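Local coordinates for Myo-inositol 2-dehydrogenase (Thermotoga maritima, PDB 3EZY), which catalyses the NAD(+)-dependent oxidation of myo-inositol to scyllo-inosose, probably as part of a myo-inositol degradation pathway, at residues 17-22 with 45-50; 68-73 with 91-96; 124-129 with 302-307; 168-173 with 317-322. One frame throughout, in Å; residues are numbered along the deposited sequence.

Contact 1: residues 17-22 with 45-50; sequences HAENLK and EKLGVE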
loop_
_atom_site.group_PDB
_atom_site.type_symbol
_atom_site.label_atom_id
_atom_site.label_comp_id
_atom_site.label_asym_id
_atom_site.label_seq_id
_atom_site.Cartn_x
_atom_site.Cartn_y
_atom_site.Cartn_z
ATOM N N HIS A 17 17.308 26.079 -12.953
ATOM C CA HIS A 17 18.480 25.617 -13.764
ATOM C C HIS A 17 19.782 26.318 -13.300
ATOM O O HIS A 17 20.835 25.670 -13.113
ATOM C CB HIS A 17 18.237 25.889 -15.262
ATOM C CG HIS A 17 17.209 24.998 -15.883
ATOM N ND1 HIS A 17 17.268 23.621 -15.799
ATOM C CD2 HIS A 17 16.129 25.284 -16.658
ATOM C CE1 HIS A 17 16.260 23.100 -16.483
ATOM N NE2 HIS A 17 15.559 24.090 -17.017
ATOM N N ALA A 18 19.702 27.637 -13.103
ATOM C CA ALA A 18 20.876 28.444 -12.724
ATOM C C ALA A 18 21.445 27.971 -11.379
ATOM O O ALA A 18 22.657 27.878 -11.218
ATOM C CB ALA A 18 20.493 29.921 -12.611
ATOM N N GLU A 19 20.557 27.702 -10.416
ATOM C CA GLU A 19 20.959 27.179 -9.102
ATOM C C GLU A 19 21.510 25.760 -9.196
ATOM O O GLU A 19 22.510 25.457 -8.537
ATOM C CB GLU A 19 19.813 27.309 -8.083
ATOM C CG GLU A 19 19.646 28.796 -7.624
ATOM C CD GLU A 19 18.350 29.082 -6.880
ATOM O OE1 GLU A 19 17.572 28.130 -6.618
ATOM O OE2 GLU A 19 18.101 30.286 -6.575
ATOM N N ASN A 20 20.917 24.913 -10.043
ATOM C CA ASN A 20 21.388 23.528 -10.235
ATOM C C ASN A 20 22.794 23.447 -10.816
ATOM O O ASN A 20 23.497 22.462 -10.624
ATOM C CB ASN A 20 20.423 22.700 -11.115
ATOM C CG ASN A 20 19.180 22.199 -10.336
ATOM O OD1 ASN A 20 19.139 22.273 -9.122
ATOM N ND2 ASN A 20 18.187 21.686 -11.046
ATOM N N LEU A 21 23.210 24.467 -11.552
ATOM C CA LEU A 21 24.541 24.454 -12.126
ATOM C C LEU A 21 25.681 24.269 -11.113
ATOM O O LEU A 21 26.710 23.725 -11.464
ATOM C CB LEU A 21 24.755 25.616 -13.086
ATOM C CG LEU A 21 24.098 25.255 -14.437
ATOM C CD1 LEU A 21 23.788 26.474 -15.303
ATOM C CD2 LEU A 21 24.914 24.225 -15.227
ATOM N N LYS A 22 25.487 24.651 -9.851
ATOM C CA LYS A 22 26.462 24.335 -8.791
ATOM C C LYS A 22 26.502 22.845 -8.442
ATOM O O LYS A 22 27.458 22.351 -7.852
ATOM C CB LYS A 22 26.128 25.108 -7.533
ATOM C CG LYS A 22 25.964 26.591 -7.795
ATOM C CD LYS A 22 25.377 26.859 -9.176
ATOM C CE LYS A 22 24.920 28.285 -9.256
ATOM N NZ LYS A 22 25.905 29.176 -8.575
ATOM N N GLU A 45 24.327 38.648 -7.802
ATOM C CA GLU A 45 25.008 38.643 -6.528
ATOM C C GLU A 45 24.759 37.375 -5.707
ATOM O O GLU A 45 25.690 36.841 -5.099
ATOM C CB GLU A 45 24.655 39.882 -5.730
ATOM C CG GLU A 45 25.753 40.244 -4.777
ATOM C CD GLU A 45 25.308 41.255 -3.764
ATOM O OE1 GLU A 45 24.072 41.478 -3.672
ATOM O OE2 GLU A 45 26.192 41.810 -3.067
ATOM N N LYS A 46 23.524 36.875 -5.692
ATOM C CA LYS A 46 23.234 35.648 -4.955
ATOM C C LYS A 46 24.076 34.499 -5.502
ATOM O O LYS A 46 24.692 33.737 -4.740
ATOM C CB LYS A 46 21.746 35.310 -5.056
ATOM C CG LYS A 46 21.242 34.176 -4.142
ATOM C CD LYS A 46 19.801 33.800 -4.523
ATOM C CE LYS A 46 19.227 32.691 -3.614
ATOM N NZ LYS A 46 19.675 31.329 -4.049
ATOM N N LEU A 47 24.151 34.369 -6.822
ATOM C CA LEU A 47 24.825 33.188 -7.358
ATOM C C LEU A 47 26.289 33.396 -7.745
ATOM O O LEU A 47 26.933 32.482 -8.244
ATOM C CB LEU A 47 24.024 32.591 -8.536
ATOM C CG LEU A 47 22.579 32.169 -8.250
ATOM C CD1 LEU A 47 21.960 31.564 -9.461
ATOM C CD2 LEU A 47 22.478 31.185 -7.068
ATOM N N GLY A 48 26.824 34.590 -7.529
ATOM C CA GLY A 48 28.217 34.878 -7.907
ATOM C C GLY A 48 28.478 34.667 -9.394
ATOM O O GLY A 48 29.424 33.995 -9.764
ATOM N N VAL A 49 27.627 35.213 -10.259
ATOM C CA VAL A 49 27.771 34.969 -11.695
ATOM C C VAL A 49 28.704 36.016 -12.293
ATOM O O VAL A 49 28.574 37.186 -11.995
ATOM C CB VAL A 49 26.400 35.043 -12.434
ATOM C CG1 VAL A 49 26.537 34.553 -13.849
ATOM C CG2 VAL A 49 25.354 34.244 -11.688
ATOM N N GLU A 50 29.608 35.597 -13.159
ATOM C CA GLU A 50 30.513 36.526 -13.851
ATOM C C GLU A 50 29.858 37.662 -14.641
ATOM O O GLU A 50 30.257 38.820 -14.497
ATOM C CB GLU A 50 31.424 35.763 -14.801
ATOM C CG GLU A 50 32.797 35.589 -14.243
ATOM C CD GLU A 50 33.098 34.173 -13.832
ATOM O OE1 GLU A 50 34.199 33.971 -13.299
ATOM O OE2 GLU A 50 32.263 33.268 -14.048
#

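Contact 2: residues 68-73 with 91-96; sequences VLVCSS and VFCEKP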
loop_
_atom_site.group_PDB
_atom_site.type_symbol
_atom_site.label_atom_id
_atom_site.label_comp_id
_atom_site.label_asym_id
_atom_site.label_seq_id
_atom_site.Cartn_x
_atom_site.Cartn_y
_atom_site.Cartn_z
ATOM N N VAL A 68 23.588 27.574 -24.214
ATOM C CA VAL A 68 22.634 28.521 -23.685
ATOM C C VAL A 68 21.355 27.805 -23.266
ATOM O O VAL A 68 20.866 26.928 -23.992
ATOM C CB VAL A 68 22.273 29.544 -24.784
ATOM C CG1 VAL A 68 21.244 30.529 -24.291
ATOM C CG2 VAL A 68 23.524 30.291 -25.260
ATOM N N LEU A 69 20.797 28.196 -22.115
ATOM C CA LEU A 69 19.458 27.736 -21.705
ATOM C C LEU A 69 18.460 28.852 -21.936
ATOM O O LEU A 69 18.490 29.874 -21.237
ATOM C CB LEU A 69 19.425 27.328 -20.223
ATOM C CG LEU A 69 20.552 26.421 -19.706
ATOM C CD1 LEU A 69 20.297 25.903 -18.263
ATOM C CD2 LEU A 69 20.845 25.207 -20.610
ATOM N N VAL A 70 17.583 28.679 -22.926
ATOM C CA VAL A 70 16.530 29.659 -23.215
ATOM C C VAL A 70 15.301 29.368 -22.325
ATOM O O VAL A 70 14.572 28.384 -22.550
ATOM C CB VAL A 70 16.135 29.649 -24.724
ATOM C CG1 VAL A 70 14.972 30.572 -24.990
ATOM C CG2 VAL A 70 17.374 29.980 -25.621
ATOM N N CYS A 71 15.059 30.237 -21.328
ATOM C CA CYS A 71 13.991 30.015 -20.348
ATOM C C CYS A 71 13.165 31.270 -20.212
ATOM O O CYS A 71 12.642 31.558 -19.153
ATOM C CB CYS A 71 14.587 29.679 -18.967
ATOM S SG CYS A 71 15.814 28.344 -18.944
ATOM N N SER A 72 13.073 32.031 -21.287
ATOM C CA SER A 72 12.366 33.300 -21.264
ATOM C C SER A 72 10.959 33.019 -21.781
ATOM O O SER A 72 10.615 31.874 -22.081
ATOM C CB SER A 72 13.076 34.256 -22.208
ATOM O OG SER A 72 13.288 33.561 -23.434
ATOM N N SER A 73 10.143 34.052 -21.915
ATOM C CA SER A 73 8.769 33.841 -22.371
ATOM C C SER A 73 8.727 33.141 -23.733
ATOM O O SER A 73 9.626 33.286 -24.562
ATOM C CB SER A 73 7.990 35.153 -22.390
ATOM O OG SER A 73 8.519 35.957 -23.422
ATOM N N VAL A 91 22.035 24.741 -27.813
ATOM C CA VAL A 91 20.895 25.403 -27.187
ATOM C C VAL A 91 19.885 24.438 -26.555
ATOM O O VAL A 91 19.471 23.435 -27.181
ATOM C CB VAL A 91 20.190 26.473 -28.146
ATOM C CG1 VAL A 91 19.795 25.886 -29.466
ATOM C CG2 VAL A 91 18.959 27.094 -27.477
ATOM N N PHE A 92 19.525 24.724 -25.296
ATOM C CA PHE A 92 18.431 24.022 -24.608
ATOM C C PHE A 92 17.293 25.017 -24.533
ATOM O O PHE A 92 17.516 26.193 -24.175
ATOM C CB PHE A 92 18.900 23.584 -23.209
ATOM C CG PHE A 92 17.790 23.136 -22.268
ATOM C CD1 PHE A 92 17.538 21.780 -22.056
ATOM C CD2 PHE A 92 17.012 24.076 -21.583
ATOM C CE1 PHE A 92 16.484 21.361 -21.174
ATOM C CE2 PHE A 92 15.997 23.682 -20.695
ATOM C CZ PHE A 92 15.724 22.313 -20.501
ATOM N N CYS A 93 16.080 24.593 -24.914
ATOM C CA CYS A 93 14.913 25.465 -24.856
ATOM C C CYS A 93 13.821 24.869 -23.963
ATOM O O CYS A 93 13.336 23.749 -24.208
ATOM C CB CYS A 93 14.341 25.705 -26.275
ATOM S SG CYS A 93 13.077 26.985 -26.377
ATOM N N GLU A 94 13.387 25.644 -22.976
ATOM C CA GLU A 94 12.291 25.222 -22.122
ATOM C C GLU A 94 11.039 24.950 -22.960
ATOM O O GLU A 94 10.859 25.528 -24.065
ATOM C CB GLU A 94 11.981 26.298 -21.044
ATOM C CG GLU A 94 12.622 25.991 -19.671
ATOM C CD GLU A 94 12.307 24.554 -19.212
ATOM O OE1 GLU A 94 13.220 23.828 -18.759
ATOM O OE2 GLU A 94 11.132 24.143 -19.319
ATOM N N LYS A 95 10.186 24.067 -22.446
ATOM C CA LYS A 95 8.865 23.834 -22.969
ATOM C C LYS A 95 8.066 25.128 -22.916
ATOM O O LYS A 95 8.191 25.891 -21.947
ATOM C CB LYS A 95 8.149 22.767 -22.089
ATOM C CG LYS A 95 6.588 22.819 -22.151
ATOM C CD LYS A 95 5.944 23.832 -21.192
ATOM C CE LYS A 95 4.452 23.614 -21.070
ATOM N NZ LYS A 95 3.706 24.845 -20.647
ATOM N N PRO A 96 7.229 25.392 -23.954
ATOM C CA PRO A 96 7.212 24.713 -25.235
ATOM C C PRO A 96 8.156 25.470 -26.161
ATOM O O PRO A 96 8.386 26.666 -25.953
ATOM C CB PRO A 96 5.788 24.935 -25.712
ATOM C CG PRO A 96 5.509 26.303 -25.254
ATOM C CD PRO A 96 6.136 26.367 -23.851
#

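Contact 3: residues 124-129 with 302-307; sequences RRFDRN and PAVSGE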
loop_
_atom_site.group_PDB
_atom_site.type_symbol
_atom_site.label_atom_id
_atom_site.label_comp_id
_atom_site.label_asym_id
_atom_site.label_seq_id
_atom_site.Cartn_x
_atom_site.Cartn_y
_atom_site.Cartn_z
ATOM N N ARG A 124 9.933 15.910 -17.574
ATOM C CA ARG A 124 9.361 14.715 -16.943
ATOM C C ARG A 124 9.955 13.421 -17.500
ATOM O O ARG A 124 9.795 12.382 -16.872
ATOM C CB ARG A 124 7.819 14.679 -17.028
ATOM C CG ARG A 124 7.165 15.992 -16.550
ATOM C CD ARG A 124 5.643 15.918 -16.435
ATOM N NE ARG A 124 5.098 17.266 -16.133
ATOM C CZ ARG A 124 3.829 17.628 -16.353
ATOM N NH1 ARG A 124 2.962 16.733 -16.836
ATOM N NH2 ARG A 124 3.417 18.871 -16.076
ATOM N N ARG A 125 10.610 13.448 -18.669
ATOM C CA ARG A 125 11.307 12.202 -19.094
ATOM C C ARG A 125 12.389 11.837 -18.106
ATOM O O ARG A 125 12.889 10.727 -18.172
ATOM C CB ARG A 125 12.005 12.322 -20.437
ATOM C CG ARG A 125 11.058 12.581 -21.598
ATOM C CD ARG A 125 11.766 12.318 -22.903
ATOM N NE ARG A 125 10.920 12.605 -24.060
ATOM C CZ ARG A 125 11.226 12.195 -25.285
ATOM N NH1 ARG A 125 12.365 11.565 -25.463
ATOM N NH2 ARG A 125 10.414 12.443 -26.325
ATOM N N PHE A 126 12.798 12.791 -17.236
ATOM C CA PHE A 126 13.921 12.541 -16.363
ATOM C C PHE A 126 13.487 12.392 -14.930
ATOM O O PHE A 126 14.345 12.389 -14.058
ATOM C CB PHE A 126 15.004 13.656 -16.503
ATOM C CG PHE A 126 15.507 13.813 -17.934
ATOM C CD1 PHE A 126 16.556 13.031 -18.398
ATOM C CD2 PHE A 126 14.862 14.679 -18.826
ATOM C CE1 PHE A 126 17.005 13.135 -19.720
ATOM C CE2 PHE A 126 15.306 14.804 -20.153
ATOM C CZ PHE A 126 16.387 14.023 -20.595
ATOM N N ASP A 127 12.174 12.370 -14.680
ATOM C CA ASP A 127 11.592 11.951 -13.384
ATOM C C ASP A 127 12.008 10.498 -13.083
ATOM O O ASP A 127 11.837 9.599 -13.915
ATOM C CB ASP A 127 10.047 12.092 -13.474
ATOM C CG ASP A 127 9.309 11.580 -12.226
ATOM O OD1 ASP A 127 9.313 10.352 -11.966
ATOM O OD2 ASP A 127 8.670 12.397 -11.517
ATOM N N ARG A 128 12.617 10.245 -11.925
ATOM C CA ARG A 128 13.148 8.904 -11.708
ATOM C C ARG A 128 12.082 7.798 -11.814
ATOM O O ARG A 128 12.408 6.695 -12.256
ATOM C CB ARG A 128 13.884 8.774 -10.356
ATOM C CG ARG A 128 12.976 9.010 -9.172
ATOM C CD ARG A 128 13.739 9.281 -7.867
ATOM N NE ARG A 128 14.174 8.044 -7.228
ATOM C CZ ARG A 128 15.423 7.574 -7.251
ATOM N NH1 ARG A 128 15.710 6.431 -6.622
ATOM N NH2 ARG A 128 16.390 8.250 -7.890
ATOM N N ASN A 129 10.833 8.071 -11.416
ATOM C CA ASN A 129 9.781 7.057 -11.524
ATOM C C ASN A 129 9.320 6.772 -12.957
ATOM O O ASN A 129 9.179 5.624 -13.349
ATOM C CB ASN A 129 8.605 7.479 -10.640
ATOM C CG ASN A 129 9.049 7.704 -9.201
ATOM O OD1 ASN A 129 9.676 6.842 -8.635
ATOM N ND2 ASN A 129 8.776 8.873 -8.637
ATOM N N PRO A 302 20.823 15.402 -29.140
ATOM C CA PRO A 302 20.206 15.666 -27.829
ATOM C C PRO A 302 19.272 14.504 -27.373
ATOM O O PRO A 302 18.616 13.891 -28.214
ATOM C CB PRO A 302 19.357 16.896 -28.087
ATOM C CG PRO A 302 19.096 16.890 -29.640
ATOM C CD PRO A 302 20.266 16.206 -30.245
ATOM N N ALA A 303 19.173 14.248 -26.066
ATOM C CA ALA A 303 18.280 13.187 -25.579
ATOM C C ALA A 303 16.822 13.481 -25.914
ATOM O O ALA A 303 16.013 12.568 -26.171
ATOM C CB ALA A 303 18.441 13.000 -24.044
ATOM N N VAL A 304 16.461 14.760 -25.868
ATOM C CA VAL A 304 15.139 15.181 -26.276
ATOM C C VAL A 304 15.346 16.229 -27.370
ATOM O O VAL A 304 15.952 17.272 -27.125
ATOM C CB VAL A 304 14.354 15.834 -25.132
ATOM C CG1 VAL A 304 12.917 16.148 -25.603
ATOM C CG2 VAL A 304 14.383 14.967 -23.845
ATOM N N SER A 305 14.831 15.973 -28.560
ATOM C CA SER A 305 15.247 16.773 -29.731
ATOM C C SER A 305 14.198 17.806 -30.146
ATOM O O SER A 305 13.127 17.922 -29.520
ATOM C CB SER A 305 15.545 15.851 -30.908
ATOM O OG SER A 305 14.312 15.298 -31.336
ATOM N N GLY A 306 14.513 18.579 -31.187
ATOM C CA GLY A 306 13.564 19.572 -31.637
ATOM C C GLY A 306 12.341 18.916 -32.213
ATOM O O GLY A 306 11.213 19.387 -32.056
ATOM N N GLU A 307 12.585 17.820 -32.904
ATOM C CA GLU A 307 11.539 17.001 -33.479
ATOM C C GLU A 307 10.549 16.466 -32.412
ATOM O O GLU A 307 9.349 16.417 -32.662
ATOM C CB GLU A 307 12.191 15.856 -34.275
ATOM C CG GLU A 307 12.872 16.326 -35.594
ATOM C CD GLU A 307 14.320 16.960 -35.443
ATOM O OE1 GLU A 307 14.854 17.356 -36.505
ATOM O OE2 GLU A 307 14.942 17.054 -34.333
HETATM O O HOH W 1 14.925 10.754 -24.177
HETATM O O HOH W 2 14.177 11.833 -28.007
#

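Contact 4: residues 168-173 with 317-322; sequences GIFLDM and YAAKKS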
loop_
_atom_site.group_PDB
_atom_site.type_symbol
_atom_site.label_atom_id
_atom_site.label_comp_id
_atom_site.label_asym_id
_atom_site.label_seq_id
_atom_site.Cartn_x
_atom_site.Cartn_y
_atom_site.Cartn_z
ATOM N N GLY A 168 -4.112 27.296 -24.758
ATOM C CA GLY A 168 -5.127 26.438 -24.179
ATOM C C GLY A 168 -4.559 25.137 -23.616
ATOM O O GLY A 168 -3.406 24.819 -23.828
ATOM N N ILE A 169 -5.421 24.343 -22.988
ATOM C CA ILE A 169 -4.968 23.258 -22.134
ATOM C C ILE A 169 -4.149 22.235 -22.923
ATOM O O ILE A 169 -3.183 21.674 -22.397
ATOM C CB ILE A 169 -6.141 22.576 -21.380
ATOM C CG1 ILE A 169 -5.627 21.853 -20.112
ATOM C CG2 ILE A 169 -6.858 21.587 -22.306
ATOM C CD1 ILE A 169 -6.753 21.299 -19.262
ATOM N N PHE A 170 -4.450 22.054 -24.204
ATOM C CA PHE A 170 -3.748 21.010 -24.969
ATOM C C PHE A 170 -2.335 21.390 -25.379
ATOM O O PHE A 170 -1.496 20.505 -25.639
ATOM C CB PHE A 170 -4.564 20.583 -26.195
ATOM C CG PHE A 170 -5.947 20.102 -25.848
ATOM C CD1 PHE A 170 -6.120 18.956 -25.060
ATOM C CD2 PHE A 170 -7.077 20.801 -26.257
ATOM C CE1 PHE A 170 -7.399 18.509 -24.705
ATOM C CE2 PHE A 170 -8.356 20.355 -25.904
ATOM C CZ PHE A 170 -8.510 19.210 -25.101
ATOM N N LEU A 171 -2.053 22.698 -25.447
ATOM C CA LEU A 171 -0.740 23.174 -25.885
ATOM C C LEU A 171 0.142 23.526 -24.698
ATOM O O LEU A 171 1.369 23.465 -24.784
ATOM C CB LEU A 171 -0.864 24.383 -26.838
ATOM C CG LEU A 171 -1.130 24.124 -28.343
ATOM C CD1 LEU A 171 -2.235 23.191 -28.552
ATOM C CD2 LEU A 171 -1.411 25.399 -29.122
ATOM N N ASP A 172 -0.493 23.826 -23.579
ATOM C CA ASP A 172 0.216 24.263 -22.379
ATOM C C ASP A 172 0.394 23.177 -21.292
ATOM O O ASP A 172 1.371 23.206 -20.536
ATOM C CB ASP A 172 -0.506 25.494 -21.763
ATOM C CG ASP A 172 0.245 26.065 -20.576
ATOM O OD1 ASP A 172 1.394 26.521 -20.778
ATOM O OD2 ASP A 172 -0.322 26.080 -19.448
ATOM N N MET A 173 -0.542 22.229 -21.217
ATOM C CA MET A 173 -0.533 21.235 -20.148
ATOM C C MET A 173 -0.351 19.830 -20.748
ATOM O O MET A 173 0.616 19.102 -20.426
ATOM C CB MET A 173 -1.834 21.388 -19.313
ATOM C CG MET A 173 -1.999 20.464 -18.084
ATOM S SD MET A 173 -3.449 20.713 -17.022
ATOM C CE MET A 173 -2.757 19.881 -15.583
ATOM N N TYR A 317 -2.309 20.464 -31.554
ATOM C CA TYR A 317 -3.171 21.027 -32.569
ATOM C C TYR A 317 -4.265 20.054 -33.010
ATOM O O TYR A 317 -5.423 20.474 -33.228
ATOM C CB TYR A 317 -2.331 21.556 -33.740
ATOM C CG TYR A 317 -1.866 22.972 -33.437
ATOM C CD1 TYR A 317 -2.791 23.962 -33.132
ATOM C CD2 TYR A 317 -0.538 23.300 -33.397
ATOM C CE1 TYR A 317 -2.384 25.262 -32.809
ATOM C CE2 TYR A 317 -0.116 24.591 -33.107
ATOM C CZ TYR A 317 -1.036 25.564 -32.805
ATOM O OH TYR A 317 -0.643 26.872 -32.497
ATOM N N ALA A 318 -3.916 18.774 -33.155
ATOM C CA ALA A 318 -4.936 17.741 -33.464
ATOM C C ALA A 318 -6.018 17.658 -32.391
ATOM O O ALA A 318 -7.206 17.547 -32.704
ATOM C CB ALA A 318 -4.269 16.340 -33.670
ATOM N N ALA A 319 -5.617 17.670 -31.119
ATOM C CA ALA A 319 -6.581 17.696 -30.011
ATOM C C ALA A 319 -7.453 18.949 -29.990
ATOM O O ALA A 319 -8.661 18.865 -29.696
ATOM C CB ALA A 319 -5.867 17.525 -28.619
ATOM N N LYS A 320 -6.863 20.110 -30.283
ATOM C CA LYS A 320 -7.658 21.340 -30.301
ATOM C C LYS A 320 -8.709 21.242 -31.394
ATOM O O LYS A 320 -9.877 21.579 -31.174
ATOM C CB LYS A 320 -6.805 22.593 -30.560
ATOM C CG LYS A 320 -6.018 23.096 -29.383
ATOM C CD LYS A 320 -5.074 24.275 -29.809
ATOM C CE LYS A 320 -5.887 25.568 -29.911
ATOM N NZ LYS A 320 -5.104 26.772 -29.452
ATOM N N LYS A 321 -8.305 20.754 -32.557
ATOM C CA LYS A 321 -9.272 20.527 -33.668
ATOM C C LYS A 321 -10.340 19.456 -33.327
ATOM O O LYS A 321 -11.521 19.663 -33.531
ATOM C CB LYS A 321 -8.533 20.166 -34.943
ATOM C CG LYS A 321 -9.389 20.060 -36.261
ATOM C CD LYS A 321 -8.472 19.368 -37.311
ATOM C CE LYS A 321 -8.888 19.569 -38.748
ATOM N NZ LYS A 321 -9.597 20.871 -38.877
ATOM N N SER A 322 -9.931 18.339 -32.741
ATOM C CA SER A 322 -10.889 17.329 -32.263
ATOM C C SER A 322 -11.913 17.895 -31.285
ATOM O O SER A 322 -13.106 17.597 -31.337
ATOM C CB SER A 322 -10.151 16.170 -31.609
ATOM O OG SER A 322 -11.085 15.318 -30.954
#

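Contact 1: residues 17-22 with 45-50
The carboxylate of Glu19 is the flat group that meets the opposite segment, and Lys46 comes to it over a face and not at an edge: seen from OE2, NZ lies 63° out of the carboxylate plane. The salt bridge from Lys46 NZ to Glu19 OE2 measures 3.2 Å and includes a hydrogen bond given by the ammonium. On the other oxygen, OE1 keeps a long, weak ion pair with Arg282. Lys46 leaves its helix with CG anti to the backbone N (chi1 -170°) and bends only at its last torsion, which turns NZ onto the carboxylate; the extended Glu19 chain crosses it at about a right angle.

Beside the charged pair, Leu47 carries the apolar part. Its CD2 touches Glu19 CG at 3.7 Å, while CD1 reaches Ala18 CB at 3.8 Å and also lies near Glu19 CG, so one leucine spans two successive residues of helix 12-20. An alanine in place of Glu19 would probably leave Lys46 without its charged mate and open a gap beside Leu47 CD2. The exposed Lys22, bent at chi2, brings NZ to 3.9 Å from Leu47 CB. Just past Leu47 the chain departs from helical angles at Gly48, with positive phi.

The contact joins helices 12-20 and 37-47 of the Rossmann domain near its surface. Ala18 and Leu47 both rest on Leu29 of strand 27-33, which gives the two helices a common floor, and the far side of the 17-22 segment meets helix 277-298.

Contact 2: residues 68-73 with 91-96
Val91 opens the parallel pairing opposite Val68, with its CG2 placed 3.8 Å from Val70 CG2 on the sheet face that these valines share. Its CA-H also points at Val68 O, a CA-H...O contact that accompanies the stronger bond made by the next residue.

Phe92 bonds through both its N-H and its C=O. Phe92 N gives a hydrogen bond of 2.9 Å to Val68 O, straight to within a few degrees (174° at the hydrogen), and Phe92 O accepts from Val70 N at 2.8 Å. With CG anti to the backbone N (chi1 166°), the ring goes to the other face of the sheet, where Leu69 CD2 lies 3.6 Å from Phe92 CB and meets the ring obliquely.

Cys93 returns to the valine face, its SG a looser 4.3 Å from Val70 CG1. Glu94 N then completes the ladder with a nearly straight 3.0 Å bond to Val70 O. Glu94 CG passes 4.0 Å from Cys71 SG; beyond it the chain bends at chi2 (-51°), and OE1 ends in the plane of the Phe92 ring, at its edge, where His17 NE2 is its hydrogen-bond partner. Glu94, Lys95 and Pro96, the last after a cis peptide, form the Glu-Lys-Pro motif known from the Gfo/Idh/MocA family.

Strands 67-70 and 90-94 are thus adjacent members of a beta-alpha-beta unit. Its helix 77-86 covers the valine face, touching Val68, Val70 and Cys93; helix 277-298 covers the Leu69 and Phe92 face; strand 3-8 continues the sheet beyond Leu69.

Contact 3: residues 124-129 with 302-307
Apolar packing comes first, between the side chains of Arg125 and Phe126 and those of Ala303 and Val304. Val304 CG2 is shared, lying 3.8 Å from Phe126 CE2 and equally close to Arg125 CD. Ala303 CB approaches the Phe126 ring at its edge, near the ring plane, 4.1 Å from CZ. Arg125, extended from CG to NE, also presents its guanidinium flat to the valine: Val304 CG1 sits over the centre of one face, 4.3 Å above the plane.

The polar link is made by water. Two molecules each accept from Arg125 NH1 and donate to Ala303 O; the first stands 3.0 Å from Arg125 NH1, at the guanidinium edge and in its plane, and the second 2.7 Å from Ala303 O.

The charge has its strongest partner outside the two segments, in a salt bridge from Arg125 NH2 to Asp179 of helix 174-185. The contact adjoins strand 118-121, the edge of the Rossmann sheet, where Val304 pairs by its backbone with Thr120. The guanidinium lies with one face over a valine methyl, and with Arg125 NH1 3.8 Å from Ala303 O and no direct hydrogen bond across, the segments' polar link goes through two waters.

Contact 4: residues 168-173 with 317-322
Leu171, which packs on Tyr317 and Lys320, is held at the backbone by Gly168 O, an oxygen gripped twice: it accepts from Leu171 N at 3.0 Å and from Asp172 N at 3.1 Å. Both bonds lie in the first turn of helix 169-172, for which Gly168 is the N-cap, and they fix the turn that presents Phe170 and Leu171 to helix 306-325.

The Phe170 ring is sandwiched. Ala319 CB lies over one face, toward its rim, in a CH-pi contact, 4.0 Å from the ring centroid and 22° off its normal, while Ile169 CG2 covers the centre of the opposite face. Lys320 CG is at the ring edge, 4.0 Å from Phe170 CD2. Were Phe170 an alanine, a gap would probably open between Ala319 and Ile169, and the Lys320 chain would be less firmly placed.

Leu171 CD2 touches Tyr317 CZ at 3.7 Å, and CD1 lies against the aliphatic part of Lys320. Bends at chi3 (79°) and chi4 carry the lysine ammonium to Gly167 O, and Tyr317 OH is hydrogen-bonded to Leu99 O, so both polar ends are engaged beyond the contact.

The short helix of the C-terminal domain thereby leans on long helix 306-325 above the mixed sheet: Ala319 and Phe170 meet Ala194 of strand 189-197, and Phe170 also reaches Ala213 and Val215 of strand 212-219.

From the N terminus, contact 1 closes the loop over strand 27-33 and contact 2 the crossover through helix 77-86; they follow in series, both inside the Rossmann domain, and His17 of the first packs against Leu69, Phe92 and Cys71 of the second. Contacts 3 and 4 span most of the remaining chain and cross, since 168-173 falls between the segments of contact 3 and 317-322 follows them. Both use helix 306-325, contact 3 at its start and contact 4 further along, so that this helix runs from the Rossmann edge strand to the mixed sheet. Contacts 2 and 4, with centres about 21 Å apart, are joined by a salt bridge, Lys95 NZ to Asp172 OD1 at 2.9 Å.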